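Leucine aminopeptidase 1 (Caenorhabditis elegans, PDB 2HC9) releases N-terminal amino acids, preferably leucine, from peptides with the help of two zinc ions per subunit, and probably acts as a digestive enzyme. Local coordinates at residues 292-297 against 481-486; 245-250 against 354-359; 164-169 against 472-477; 171-176 against 282-287; 85-90 against 392-397. The protein carries 1 engineered substitution. All blocks are in the same frame, centred on the assembly; numbering follows the deposited sequence.

Interaction 1. Residues 292-297 against 481-486; sequences HGFSQT and GKYTSV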
# COMPACT_ATOMS: atom_id res chain seq x y z
N HIS A 292 0.13 -47.11 -22.56
CA HIS A 292 1.32 -47.86 -22.92
C HIS A 292 1.65 -49.01 -21.97
O HIS A 292 2.79 -49.20 -21.59
CB HIS A 292 2.47 -46.91 -23.21
CG HIS A 292 2.25 -46.10 -24.44
ND1 HIS A 292 2.59 -46.55 -25.69
CD2 HIS A 292 1.64 -44.90 -24.63
CE1 HIS A 292 2.21 -45.67 -26.60
NE2 HIS A 292 1.64 -44.65 -25.98
N GLY A 293 0.62 -49.79 -21.65
CA GLY A 293 0.82 -51.07 -20.98
C GLY A 293 1.36 -50.91 -19.57
O GLY A 293 2.26 -51.65 -19.16
N PHE A 294 0.84 -49.94 -18.83
CA PHE A 294 1.37 -49.65 -17.50
C PHE A 294 1.13 -50.83 -16.54
O PHE A 294 -0.02 -51.25 -16.30
CB PHE A 294 0.73 -48.39 -16.92
CG PHE A 294 1.48 -47.83 -15.72
CD1 PHE A 294 2.62 -47.04 -15.91
CD2 PHE A 294 1.01 -48.05 -14.42
CE1 PHE A 294 3.32 -46.50 -14.80
CE2 PHE A 294 1.70 -47.52 -13.32
CZ PHE A 294 2.85 -46.75 -13.52
N SER A 295 2.22 -51.33 -15.98
CA SER A 295 2.24 -52.66 -15.39
C SER A 295 1.88 -52.64 -13.89
O SER A 295 1.73 -53.70 -13.28
CB SER A 295 3.61 -53.30 -15.58
OG SER A 295 4.58 -52.64 -14.79
N GLN A 296 1.79 -51.45 -13.29
CA GLN A 296 1.51 -51.33 -11.86
C GLN A 296 0.13 -50.74 -11.63
O GLN A 296 -0.48 -50.22 -12.55
CB GLN A 296 2.58 -50.50 -11.17
CG GLN A 296 3.98 -51.00 -11.43
CD GLN A 296 4.20 -52.40 -10.87
OE1 GLN A 296 3.84 -52.69 -9.73
NE2 GLN A 296 4.75 -53.29 -11.71
N THR A 297 -0.36 -50.83 -10.41
CA THR A 297 -1.65 -50.25 -10.13
C THR A 297 -1.44 -48.74 -10.04
O THR A 297 -0.46 -48.28 -9.42
CB THR A 297 -2.22 -50.81 -8.81
OG1 THR A 297 -2.58 -52.19 -9.00
CG2 THR A 297 -3.46 -50.02 -8.37
N GLY A 481 7.91 -44.32 -16.43
CA GLY A 481 7.94 -45.00 -17.74
C GLY A 481 8.59 -46.38 -17.75
O GLY A 481 8.35 -47.17 -18.66
N LYS A 482 9.38 -46.70 -16.73
CA LYS A 482 9.96 -48.06 -16.60
C LYS A 482 8.88 -49.14 -16.44
O LYS A 482 9.14 -50.31 -16.67
CB LYS A 482 10.94 -48.13 -15.42
CG LYS A 482 10.27 -47.97 -14.05
CD LYS A 482 11.26 -47.63 -12.95
CE LYS A 482 11.46 -48.83 -12.05
NZ LYS A 482 12.27 -48.49 -10.84
N TYR A 483 7.66 -48.74 -16.07
CA TYR A 483 6.54 -49.67 -15.94
C TYR A 483 5.68 -49.79 -17.20
O TYR A 483 4.67 -50.50 -17.20
CB TYR A 483 5.65 -49.28 -14.78
CG TYR A 483 6.37 -49.17 -13.45
CD1 TYR A 483 7.01 -50.28 -12.89
CD2 TYR A 483 6.37 -47.97 -12.75
CE1 TYR A 483 7.67 -50.17 -11.64
CE2 TYR A 483 7.02 -47.86 -11.51
CZ TYR A 483 7.66 -48.97 -10.97
OH TYR A 483 8.29 -48.85 -9.74
N THR A 484 6.07 -49.06 -18.25
CA THR A 484 5.40 -49.14 -19.55
C THR A 484 6.14 -50.08 -20.50
O THR A 484 7.24 -50.57 -20.19
CB THR A 484 5.33 -47.77 -20.25
OG1 THR A 484 6.64 -47.40 -20.69
CG2 THR A 484 4.76 -46.70 -19.31
N SER A 485 5.54 -50.29 -21.67
CA SER A 485 6.16 -51.05 -22.73
C SER A 485 7.05 -50.21 -23.62
O SER A 485 7.53 -50.73 -24.63
CB SER A 485 5.10 -51.74 -23.60
OG SER A 485 4.22 -50.79 -24.16
N VAL A 486 7.27 -48.93 -23.30
CA VAL A 486 7.92 -48.03 -24.26
C VAL A 486 9.44 -48.17 -24.20
O VAL A 486 10.03 -47.89 -23.17
CB VAL A 486 7.52 -46.55 -24.03
CG1 VAL A 486 8.08 -45.67 -25.16
CG2 VAL A 486 5.98 -46.40 -23.98
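Tyr483 is the residue on which Phe294 and Gln296 both close. Its ring turns an edge toward the face of Phe294, an offset edge-to-face pair with centroids 5.7 Å apart and planes at 76°. Two CH-pi contacts add to this. Tyr483 CB sits over that same phenyl face, 4.0 Å from the Phe294 centroid and displaced toward the rim. Gln296 CG lies over one face of the tyrosine ring, 3.4 Å from Tyr483 CD1, while Lys482 CG covers the opposite face, so the phenol is sandwiched between two methylenes. The Gln296 chain bends at chi2 (-63°), which keeps CD beside the tyrosine ring; NE2 donates to Ser295 OG, and OE1 accepts from Glu245 N. Among the remaining apolar contacts, Val486 CG2 reaches His292 CB at 3.6 Å, and Thr484 CG2 comes to the edge of the Phe294 ring.

In the fold, this is where the C-terminal tail leaving helix 473-480 runs back, nearly antiparallel, beside the loop that leads from helix 277-290 into strand 297-307 of the catalytic domain.

Backbone hydrogen bonds join the two. Ser485 N donates to His292 O at 3.0 Å in a nearly straight bond (164°), and Ser295 N reaches Tyr483 O at 2.9 Å. Within the tail, Thr484 OG1 accepts from Val486 N, making an ST turn, and donates to Gly481 O at 2.7 Å in the plane of that carbonyl, on a lone pair. The polar ends of His292 and Ser485 turn to Asp165 and Glu158, respectively.

Interaction 2. Residues 245-250 against 354-359; sequences EHIALV and ATTIFD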
# COMPACT_ATOMS: atom_id res chain seq x y z
N GLU A 245 3.74 -52.30 -7.02
CA GLU A 245 3.47 -50.88 -6.68
C GLU A 245 2.00 -50.49 -6.75
O GLU A 245 1.20 -51.08 -7.50
CB GLU A 245 4.28 -49.93 -7.58
CG GLU A 245 5.79 -50.22 -7.65
CD GLU A 245 6.51 -50.17 -6.31
OE1 GLU A 245 6.01 -49.52 -5.36
OE2 GLU A 245 7.60 -50.78 -6.20
N HIS A 246 1.64 -49.46 -5.99
CA HIS A 246 0.28 -48.96 -5.94
C HIS A 246 0.44 -47.45 -5.85
O HIS A 246 0.78 -46.93 -4.78
CB HIS A 246 -0.44 -49.52 -4.70
CG HIS A 246 -0.72 -50.99 -4.82
ND1 HIS A 246 0.23 -51.94 -4.52
CD2 HIS A 246 -1.80 -51.65 -5.29
CE1 HIS A 246 -0.27 -53.14 -4.76
NE2 HIS A 246 -1.49 -52.99 -5.23
N ILE A 247 0.30 -46.79 -6.99
CA ILE A 247 0.76 -45.40 -7.15
C ILE A 247 -0.46 -44.51 -7.34
O ILE A 247 -1.34 -44.83 -8.13
CB ILE A 247 1.72 -45.27 -8.38
CG1 ILE A 247 2.94 -46.19 -8.21
CG2 ILE A 247 2.12 -43.82 -8.62
CD1 ILE A 247 3.69 -46.51 -9.50
N ALA A 248 -0.53 -43.40 -6.59
CA ALA A 248 -1.61 -42.42 -6.77
C ALA A 248 -1.04 -41.12 -7.28
O ALA A 248 0.00 -40.65 -6.80
CB ALA A 248 -2.36 -42.20 -5.47
N LEU A 249 -1.73 -40.53 -8.26
CA LEU A 249 -1.42 -39.20 -8.76
C LEU A 249 -2.57 -38.27 -8.35
O LEU A 249 -3.65 -38.30 -8.96
CB LEU A 249 -1.31 -39.20 -10.30
CG LEU A 249 -0.30 -40.21 -10.85
CD1 LEU A 249 -0.39 -40.32 -12.38
CD2 LEU A 249 1.16 -39.87 -10.42
N VAL A 250 -2.32 -37.46 -7.33
CA VAL A 250 -3.37 -36.60 -6.77
C VAL A 250 -3.13 -35.18 -7.33
O VAL A 250 -2.04 -34.64 -7.19
CB VAL A 250 -3.35 -36.60 -5.22
CG1 VAL A 250 -4.60 -35.85 -4.64
CG2 VAL A 250 -3.32 -38.09 -4.66
N ALA A 354 -2.74 -46.88 -1.61
CA ALA A 354 -1.56 -46.51 -2.41
C ALA A 354 -0.36 -46.43 -1.45
O ALA A 354 -0.50 -45.95 -0.32
CB ALA A 354 -1.77 -45.14 -3.11
N THR A 355 0.79 -46.91 -1.92
CA THR A 355 2.03 -46.87 -1.15
C THR A 355 3.07 -45.92 -1.73
O THR A 355 4.13 -45.69 -1.14
CB THR A 355 2.64 -48.27 -1.06
OG1 THR A 355 2.80 -48.80 -2.39
CG2 THR A 355 1.72 -49.17 -0.24
N THR A 356 2.74 -45.35 -2.89
CA THR A 356 3.48 -44.22 -3.44
C THR A 356 2.43 -43.16 -3.81
O THR A 356 1.56 -43.40 -4.68
CB THR A 356 4.33 -44.62 -4.69
OG1 THR A 356 5.18 -45.73 -4.35
CG2 THR A 356 5.23 -43.45 -5.14
N ILE A 357 2.49 -42.02 -3.13
CA ILE A 357 1.46 -40.97 -3.32
C ILE A 357 2.14 -39.68 -3.77
O ILE A 357 2.97 -39.10 -3.04
CB ILE A 357 0.63 -40.71 -2.03
CG1 ILE A 357 -0.04 -42.01 -1.55
CG2 ILE A 357 -0.39 -39.55 -2.26
CD1 ILE A 357 -0.66 -41.91 -0.15
N PHE A 358 1.83 -39.26 -4.99
CA PHE A 358 2.30 -37.98 -5.54
C PHE A 358 1.13 -37.03 -5.50
O PHE A 358 0.02 -37.39 -5.86
CB PHE A 358 2.75 -38.14 -7.01
CG PHE A 358 3.92 -39.05 -7.19
CD1 PHE A 358 5.22 -38.55 -7.05
CD2 PHE A 358 3.74 -40.38 -7.56
CE1 PHE A 358 6.33 -39.38 -7.25
CE2 PHE A 358 4.84 -41.23 -7.77
CZ PHE A 358 6.15 -40.73 -7.59
N ASP A 359 1.39 -35.79 -5.11
CA ASP A 359 0.38 -34.76 -5.32
C ASP A 359 1.06 -33.61 -6.06
O ASP A 359 2.22 -33.31 -5.81
CB ASP A 359 -0.31 -34.33 -4.00
CG ASP A 359 0.56 -33.41 -3.14
OD1 ASP A 359 1.18 -33.89 -2.17
OD2 ASP A 359 0.60 -32.19 -3.44
O HOH W 1 3.90 -48.14 -4.64
O HOH W 2 2.81 -51.35 -2.86
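Phe358 lays its ring beside Ile247 and Leu249, all three side chains pointing the same way from one face of a parallel strand pair. Ile247 CG2 meets the edge of the ring in its plane, 3.9 Å from Phe358 CE2. Leu249 CD2 approaches from a slanting direction, 3.9 Å from Phe358 CD2. On the other face Ala248 CB touches Ala354 CB at 3.8 Å, and Val250 CG2 meets Ile357 CG2 at 4.1 Å.

Strands 246-250 and 356-359 run 13° from parallel, and their hydrogen bonds follow the pattern of a parallel sheet. Ala248 N donates to Thr356 O and Ala248 O accepts from Phe358 N; Val250 N then donates to Phe358 O at 2.8 Å. Where the pair begins, His246 O takes two N-H groups, those of Thr355 and Thr356. A water there donates to Glu245 OE1 at 2.6 Å, accepts from His246 N, and is hydrogen-bonded to Thr355 OG1 and Thr356 OG1 as well. Thr356 OG1 also bonds to Arg452 NH2. A second water links His246 ND1 to Thr355 OG1.

At the other end Asp359 is held by both oxygens, OD2 by His455 ND1 and OD1 by Trp453 NE1; its side chain is about 12 Å from a zinc ion. These strands belong to the mixed sheet of the catalytic domain, between strands 297-307 and 452-457. Helix 337-350 packs on the face carrying Ala248, Val250 and Ile357, while helix 473-480 packs on the face of Leu249 and Phe358, with Phe476 set edge-to-face on Phe358.

Interaction 3. Residues 164-169 against 472-477; sequences TDLSES and GPALFS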
# COMPACT_ATOMS: atom_id res chain seq x y z
N THR A 164 3.94 -39.29 -29.82
CA THR A 164 2.70 -38.69 -30.31
C THR A 164 1.66 -38.57 -29.18
O THR A 164 0.98 -37.54 -29.06
CB THR A 164 2.14 -39.53 -31.48
OG1 THR A 164 3.14 -39.58 -32.51
CG2 THR A 164 0.86 -38.95 -32.05
N ASP A 165 1.53 -39.63 -28.38
CA ASP A 165 0.62 -39.62 -27.23
C ASP A 165 1.08 -38.62 -26.18
O ASP A 165 0.25 -37.94 -25.55
CB ASP A 165 0.56 -41.00 -26.61
CG ASP A 165 -0.30 -41.98 -27.42
OD1 ASP A 165 -1.17 -41.53 -28.19
OD2 ASP A 165 -0.09 -43.19 -27.27
N LEU A 166 2.39 -38.53 -25.97
CA LEU A 166 2.91 -37.55 -25.02
C LEU A 166 2.63 -36.12 -25.51
O LEU A 166 2.19 -35.26 -24.73
CB LEU A 166 4.41 -37.74 -24.81
CG LEU A 166 5.06 -36.68 -23.89
CD1 LEU A 166 4.46 -36.78 -22.47
CD2 LEU A 166 6.58 -36.86 -23.89
N SER A 167 2.88 -35.87 -26.80
CA SER A 167 2.53 -34.58 -27.39
C SER A 167 1.07 -34.23 -27.15
O SER A 167 0.76 -33.08 -26.82
CB SER A 167 2.82 -34.57 -28.90
OG SER A 167 4.21 -34.71 -29.15
N GLU A 168 0.19 -35.20 -27.33
CA GLU A 168 -1.24 -34.97 -27.08
C GLU A 168 -1.49 -34.68 -25.60
O GLU A 168 -2.24 -33.78 -25.27
CB GLU A 168 -2.08 -36.17 -27.56
CG GLU A 168 -3.57 -36.12 -27.16
CD GLU A 168 -4.40 -35.05 -27.90
OE1 GLU A 168 -3.87 -34.20 -28.63
OE2 GLU A 168 -5.64 -35.05 -27.72
N SER A 169 -0.83 -35.43 -24.72
CA SER A 169 -1.08 -35.24 -23.27
C SER A 169 -0.61 -33.83 -22.86
O SER A 169 -1.29 -33.15 -22.07
CB SER A 169 -0.35 -36.31 -22.47
OG SER A 169 -1.12 -37.50 -22.40
N GLY A 472 3.97 -31.78 -16.59
CA GLY A 472 3.50 -32.91 -15.79
C GLY A 472 3.56 -34.24 -16.56
O GLY A 472 4.20 -35.16 -16.09
N PRO A 473 2.88 -34.34 -17.72
CA PRO A 473 2.96 -35.59 -18.51
C PRO A 473 4.39 -36.04 -18.86
O PRO A 473 4.71 -37.22 -18.74
CB PRO A 473 2.15 -35.28 -19.78
CG PRO A 473 1.12 -34.22 -19.30
CD PRO A 473 1.90 -33.38 -18.30
N ALA A 474 5.26 -35.11 -19.25
CA ALA A 474 6.63 -35.51 -19.61
C ALA A 474 7.36 -35.98 -18.35
O ALA A 474 8.01 -37.03 -18.37
CB ALA A 474 7.38 -34.36 -20.29
N LEU A 475 7.25 -35.23 -17.26
CA LEU A 475 7.88 -35.62 -15.98
C LEU A 475 7.48 -37.03 -15.54
O LEU A 475 8.34 -37.86 -15.25
CB LEU A 475 7.45 -34.65 -14.86
CG LEU A 475 8.07 -34.99 -13.50
CD1 LEU A 475 9.64 -34.95 -13.55
CD2 LEU A 475 7.55 -33.97 -12.47
N PHE A 476 6.17 -37.30 -15.50
CA PHE A 476 5.74 -38.60 -15.00
C PHE A 476 5.94 -39.74 -15.98
O PHE A 476 6.07 -40.88 -15.58
CB PHE A 476 4.32 -38.57 -14.44
CG PHE A 476 4.25 -37.91 -13.10
CD1 PHE A 476 4.64 -38.61 -11.96
CD2 PHE A 476 3.91 -36.56 -12.99
CE1 PHE A 476 4.64 -37.99 -10.70
CE2 PHE A 476 3.89 -35.94 -11.73
CZ PHE A 476 4.26 -36.65 -10.58
N SER A 477 5.97 -39.42 -17.26
CA SER A 477 6.33 -40.42 -18.27
C SER A 477 7.75 -40.91 -18.05
O SER A 477 8.00 -42.10 -18.12
CB SER A 477 6.19 -39.85 -19.67
OG SER A 477 4.82 -39.71 -19.94
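A helix-helix packing joins the long helix 157-178, which in this family connects the N-terminal and catalytic domains, to helix 473-480 near the C terminus: Leu166 and Ser169 meet the first turn that Pro473 opens. The short segments of the two helices have axes 10.1 Å apart, with directions 137° from parallel. Leu166 does most of the reaching. Its CG is anti to the backbone N (chi1 176°), and CD1 lands on the turn itself, 3.7 Å from Pro473 C and equally near Ala474 N, with Pro473 CB at 3.8 Å. Ser169 brings its CB against Pro473 CB at 3.8 Å, while Pro473 CG lies over the serine's own carbonyl. Ser169 OG takes no part across this interface and bonds to Glu284 O instead.

Gly472 holds the N-cap position at backbone angles that call for glycine, and Asp398 OD2 accepts from its N and from Leu475 N. Helix 120-128 closes the Leu166 side through Leu121, which touches Ala474 as well. An alanine at Ser477 would probably leave Pro473 O with just the N-H of that residue for a donor within the turn, and open a small gap beside Leu166 CD1. As built, Ser477 OG lies 3.9 Å from Leu166 CD1 and donates to Pro473 O at 2.8 Å, reaching that oxygen from the face opposite Ser477 N.

Interaction 4. Residues 171-176 against 282-287; sequences RETARL and MLEAYS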
# COMPACT_ATOMS: atom_id res chain seq x y z
N ARG A 171 -0.35 -31.13 -24.90
CA ARG A 171 -1.29 -30.13 -25.46
C ARG A 171 -2.65 -30.13 -24.79
O ARG A 171 -3.28 -29.08 -24.66
CB ARG A 171 -1.42 -30.31 -26.97
CG ARG A 171 -0.12 -30.03 -27.70
CD ARG A 171 -0.26 -30.33 -29.21
NE ARG A 171 -1.10 -29.35 -29.90
CZ ARG A 171 -2.04 -29.64 -30.81
NH1 ARG A 171 -2.34 -30.92 -31.13
NH2 ARG A 171 -2.70 -28.65 -31.39
N GLU A 172 -3.12 -31.30 -24.36
CA GLU A 172 -4.37 -31.40 -23.60
C GLU A 172 -4.28 -30.72 -22.23
O GLU A 172 -5.18 -29.98 -21.83
CB GLU A 172 -4.78 -32.87 -23.40
CG GLU A 172 -5.38 -33.51 -24.70
CD GLU A 172 -6.73 -32.91 -25.01
OE1 GLU A 172 -7.73 -33.39 -24.42
OE2 GLU A 172 -6.79 -31.91 -25.77
N THR A 173 -3.19 -30.98 -21.51
CA THR A 173 -2.96 -30.30 -20.21
C THR A 173 -3.03 -28.79 -20.41
O THR A 173 -3.74 -28.09 -19.68
CB THR A 173 -1.54 -30.65 -19.66
OG1 THR A 173 -1.44 -32.06 -19.48
CG2 THR A 173 -1.31 -29.98 -18.29
N ALA A 174 -2.29 -28.28 -21.40
CA ALA A 174 -2.27 -26.84 -21.70
C ALA A 174 -3.65 -26.31 -22.13
O ALA A 174 -4.04 -25.22 -21.71
CB ALA A 174 -1.22 -26.53 -22.77
N ARG A 175 -4.37 -27.06 -22.96
CA ARG A 175 -5.73 -26.66 -23.36
C ARG A 175 -6.65 -26.47 -22.15
O ARG A 175 -7.40 -25.47 -22.06
CB ARG A 175 -6.35 -27.71 -24.30
CG ARG A 175 -7.84 -27.42 -24.63
CD ARG A 175 -8.46 -28.49 -25.54
NE ARG A 175 -8.55 -29.82 -24.92
CZ ARG A 175 -9.47 -30.20 -24.02
NH1 ARG A 175 -10.41 -29.36 -23.58
NH2 ARG A 175 -9.47 -31.43 -23.56
N LEU A 176 -6.61 -27.44 -21.23
CA LEU A 176 -7.44 -27.40 -20.04
C LEU A 176 -7.08 -26.15 -19.22
O LEU A 176 -7.94 -25.44 -18.73
CB LEU A 176 -7.27 -28.69 -19.20
CG LEU A 176 -7.81 -29.97 -19.91
CD1 LEU A 176 -7.39 -31.21 -19.09
CD2 LEU A 176 -9.33 -29.90 -20.01
N MET A 282 -1.83 -34.22 -13.94
CA MET A 282 -1.94 -35.60 -13.41
C MET A 282 -2.86 -36.46 -14.30
O MET A 282 -2.53 -37.61 -14.62
CB MET A 282 -2.46 -35.62 -11.96
CG MET A 282 -1.43 -35.07 -10.92
SD MET A 282 0.23 -35.74 -11.16
CE MET A 282 0.76 -36.12 -9.48
N LEU A 283 -3.99 -35.89 -14.69
CA LEU A 283 -4.93 -36.56 -15.61
C LEU A 283 -4.25 -36.98 -16.91
O LEU A 283 -4.41 -38.12 -17.39
CB LEU A 283 -6.10 -35.61 -15.93
CG LEU A 283 -7.11 -36.14 -16.96
CD1 LEU A 283 -7.75 -37.42 -16.41
CD2 LEU A 283 -8.14 -35.07 -17.36
N GLU A 284 -3.50 -36.05 -17.50
CA GLU A 284 -2.87 -36.33 -18.80
C GLU A 284 -1.63 -37.19 -18.70
O GLU A 284 -1.33 -37.93 -19.64
CB GLU A 284 -2.61 -35.03 -19.58
CG GLU A 284 -3.91 -34.21 -19.82
CD GLU A 284 -4.92 -34.93 -20.73
OE1 GLU A 284 -4.50 -35.76 -21.56
OE2 GLU A 284 -6.14 -34.62 -20.62
N ALA A 285 -0.93 -37.12 -17.57
CA ALA A 285 0.11 -38.13 -17.26
C ALA A 285 -0.47 -39.54 -17.16
O ALA A 285 0.10 -40.48 -17.70
CB ALA A 285 0.87 -37.79 -15.96
N TYR A 286 -1.57 -39.68 -16.42
CA TYR A 286 -2.24 -40.96 -16.25
C TYR A 286 -2.62 -41.50 -17.63
O TYR A 286 -2.38 -42.66 -17.93
CB TYR A 286 -3.49 -40.75 -15.39
CG TYR A 286 -4.37 -41.97 -15.19
CD1 TYR A 286 -4.15 -42.83 -14.11
CD2 TYR A 286 -5.44 -42.25 -16.07
CE1 TYR A 286 -4.95 -43.93 -13.89
CE2 TYR A 286 -6.27 -43.36 -15.85
CZ TYR A 286 -6.02 -44.19 -14.75
OH TYR A 286 -6.80 -45.29 -14.51
N SER A 287 -3.21 -40.64 -18.46
CA SER A 287 -3.60 -41.02 -19.81
C SER A 287 -2.41 -41.56 -20.63
O SER A 287 -2.49 -42.65 -21.21
CB SER A 287 -4.25 -39.84 -20.53
OG SER A 287 -4.55 -40.16 -21.88
O HOH W 3 -7.82 -35.32 -22.42
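Glu284 threads its side chain past Glu172 and Thr173 where two helices pack antiparallel, 157-178 against 277-290, their short segments crossing at 159° with axes 9.2 Å apart. Thr173 OG1 lies only 3.2 Å from Glu284 CB, the two side chains sliding past each other in opposite directions. Glu172 CB sits 3.4 Å from Glu284 CD, and the two carboxylate planes stand almost perpendicular. Leu176 CD1 finishes the patch, 4.3 Å from Leu283 CD2.

Further out, Glu172 OE1 and Glu284 OE2 are 4.3 Å apart, a proximity of like charges probably eased by the water within hydrogen-bonding distance of both and by nearby cations. Arg175 grips Glu172 side-on, and Lys133 forms a second salt bridge to Glu172 OE2. An alanine in place of Glu172 keeps the CB contact but loses the shared carboxylate, and would probably let the guanidinium turn more freely. Thr173 OG1 is tied to Ser169 O, while Leu283 rests on Leu236 of strand 232-238. In the grip on Glu172, Arg175 NE meets OE2 at 2.9 Å and NH2 meets OE1 at 2.8 Å, each on its syn side but about 35° out of the carboxylate plane.

Interaction 5. Residues 85-90 against 392-397; sequences NTPTNA and AGKASG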
# COMPACT_ATOMS: atom_id res chain seq x y z
N ASN A 85 20.34 -27.06 -14.62
CA ASN A 85 19.53 -27.10 -15.83
C ASN A 85 19.31 -28.56 -16.25
O ASN A 85 19.83 -29.47 -15.61
CB ASN A 85 20.27 -26.33 -16.93
CG ASN A 85 19.39 -25.95 -18.12
OD1 ASN A 85 18.21 -26.34 -18.22
ND2 ASN A 85 19.97 -25.18 -19.04
N THR A 86 18.54 -28.79 -17.30
CA THR A 86 18.56 -30.08 -17.99
C THR A 86 19.64 -30.06 -19.08
O THR A 86 19.76 -29.07 -19.83
CB THR A 86 17.16 -30.41 -18.61
OG1 THR A 86 17.27 -31.53 -19.51
CG2 THR A 86 16.59 -29.18 -19.37
N PRO A 87 20.41 -31.15 -19.20
CA PRO A 87 21.41 -31.18 -20.29
C PRO A 87 20.77 -31.25 -21.68
O PRO A 87 21.45 -31.02 -22.68
CB PRO A 87 22.21 -32.44 -20.01
CG PRO A 87 21.30 -33.33 -19.23
CD PRO A 87 20.40 -32.40 -18.41
N THR A 88 19.47 -31.52 -21.74
CA THR A 88 18.73 -31.46 -23.01
C THR A 88 18.59 -30.04 -23.53
O THR A 88 18.37 -29.83 -24.73
CB THR A 88 17.31 -32.04 -22.88
OG1 THR A 88 16.50 -31.13 -22.13
CG2 THR A 88 17.30 -33.41 -22.19
N ASN A 89 18.66 -29.05 -22.62
CA ASN A 89 18.39 -27.63 -22.98
C ASN A 89 17.04 -27.44 -23.70
O ASN A 89 16.88 -26.58 -24.56
CB ASN A 89 19.53 -27.05 -23.84
CG ASN A 89 20.77 -26.73 -23.04
OD1 ASN A 89 21.89 -27.05 -23.44
ND2 ASN A 89 20.58 -26.11 -21.89
N ALA A 90 16.07 -28.27 -23.35
CA ALA A 90 14.80 -28.29 -24.10
C ALA A 90 14.09 -26.96 -24.02
O ALA A 90 13.45 -26.55 -24.98
CB ALA A 90 13.91 -29.43 -23.64
N ALA A 392 14.40 -37.48 -13.31
CA ALA A 392 13.26 -37.46 -14.24
C ALA A 392 12.98 -36.07 -14.81
O ALA A 392 12.66 -35.95 -16.00
CB ALA A 392 12.00 -38.03 -13.57
N GLY A 393 13.11 -35.02 -13.99
CA GLY A 393 12.96 -33.63 -14.47
C GLY A 393 13.98 -33.28 -15.54
O GLY A 393 13.65 -32.63 -16.53
N LYS A 394 15.22 -33.72 -15.33
CA LYS A 394 16.30 -33.45 -16.27
C LYS A 394 16.06 -34.20 -17.59
O LYS A 394 16.23 -33.63 -18.66
CB LYS A 394 17.67 -33.82 -15.68
CG LYS A 394 18.17 -32.80 -14.62
CD LYS A 394 19.62 -33.11 -14.26
CE LYS A 394 20.04 -32.50 -12.92
NZ LYS A 394 20.05 -31.04 -12.98
N ALA A 395 15.61 -35.45 -17.48
CA ALA A 395 15.41 -36.28 -18.68
C ALA A 395 14.18 -35.87 -19.47
O ALA A 395 14.13 -36.10 -20.67
CB ALA A 395 15.34 -37.76 -18.30
N SER A 396 13.18 -35.28 -18.80
CA SER A 396 11.89 -34.92 -19.44
C SER A 396 11.85 -33.48 -19.90
O SER A 396 11.04 -33.14 -20.75
CB SER A 396 10.71 -35.12 -18.46
OG SER A 396 10.89 -34.33 -17.28
N GLY A 397 12.70 -32.63 -19.32
CA GLY A 397 12.53 -31.17 -19.45
C GLY A 397 11.50 -30.50 -18.55
O GLY A 397 11.41 -29.26 -18.55
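The flat peptide carbonyl of Asn85 is met by Lys394 NZ from a direction 28° out of its plane, in a hydrogen bond of 3.1 Å from Lys394 NZ to Asn85 O. The contact sets a type I beta turn, Thr86 to Asn89, against the last turn of helix 383-396, and so joins a loop of the N-terminal domain to the catalytic domain. Pro87 presents its ring at the CD corner, 4.1 Å from Lys394 CB, the two side chains crossing at about a right angle. The Asn85 amide is used from above: Thr86 N donates to OD1 from 39° out of the carbonyl plane.

Two ST turns overlap in that loop. Thr86 OG1 accepts from Thr88 N, and Thr88 OG1 accepts from Ala90 N at 3.1 Å; Thr88 OG1 donates to Thr86 OG1 at 2.8 Å. With two donors directed at it, the Thr86 hydroxyl gives its own proton to Lys394 O. Thr88 CG2 comes within 3.7 Å of that oxygen.

Lys394 is extended as far as CE and bends at chi4 (-66°), which places NZ near Asn85 O and also near Arg83 O, its second carbonyl partner. Asn85 ND2 extends the contact beyond the chain, bonding to Asp408 OD2 of the second subunit. Gly397, just past the helix, takes backbone angles, with positive phi, at which a CB would jam against the preceding carbonyl oxygen and also crowd Ala90 CB. Thr86 OG1 lies anti to its backbone N and donates to Lys394 O at a modelled 2.5 Å, so short that the exact distance is doubtful.

Overall arrangement
From the N terminus, residues 85-90 open interaction 5, which closes at 392-397 and joins the N-terminal domain to the catalytic one. Inside that loop lie interactions 4 and 2 entire; these cross, since 245-250 comes before 282-287 and its partner 354-359 after it. Interaction 3 starts at 164-169 on the long helix that also carries 171-176, encloses interactions 2 and 4, and crosses interaction 5 by closing later, at 472-477. Interaction 1 opens at 292-297, after interaction 4 has closed, and crosses interactions 2, 3 and 5 before the C-terminal tail completes it. Met282 and Phe476 connect the helix packing of interactions 3 and 4 with the sheet of interaction 2.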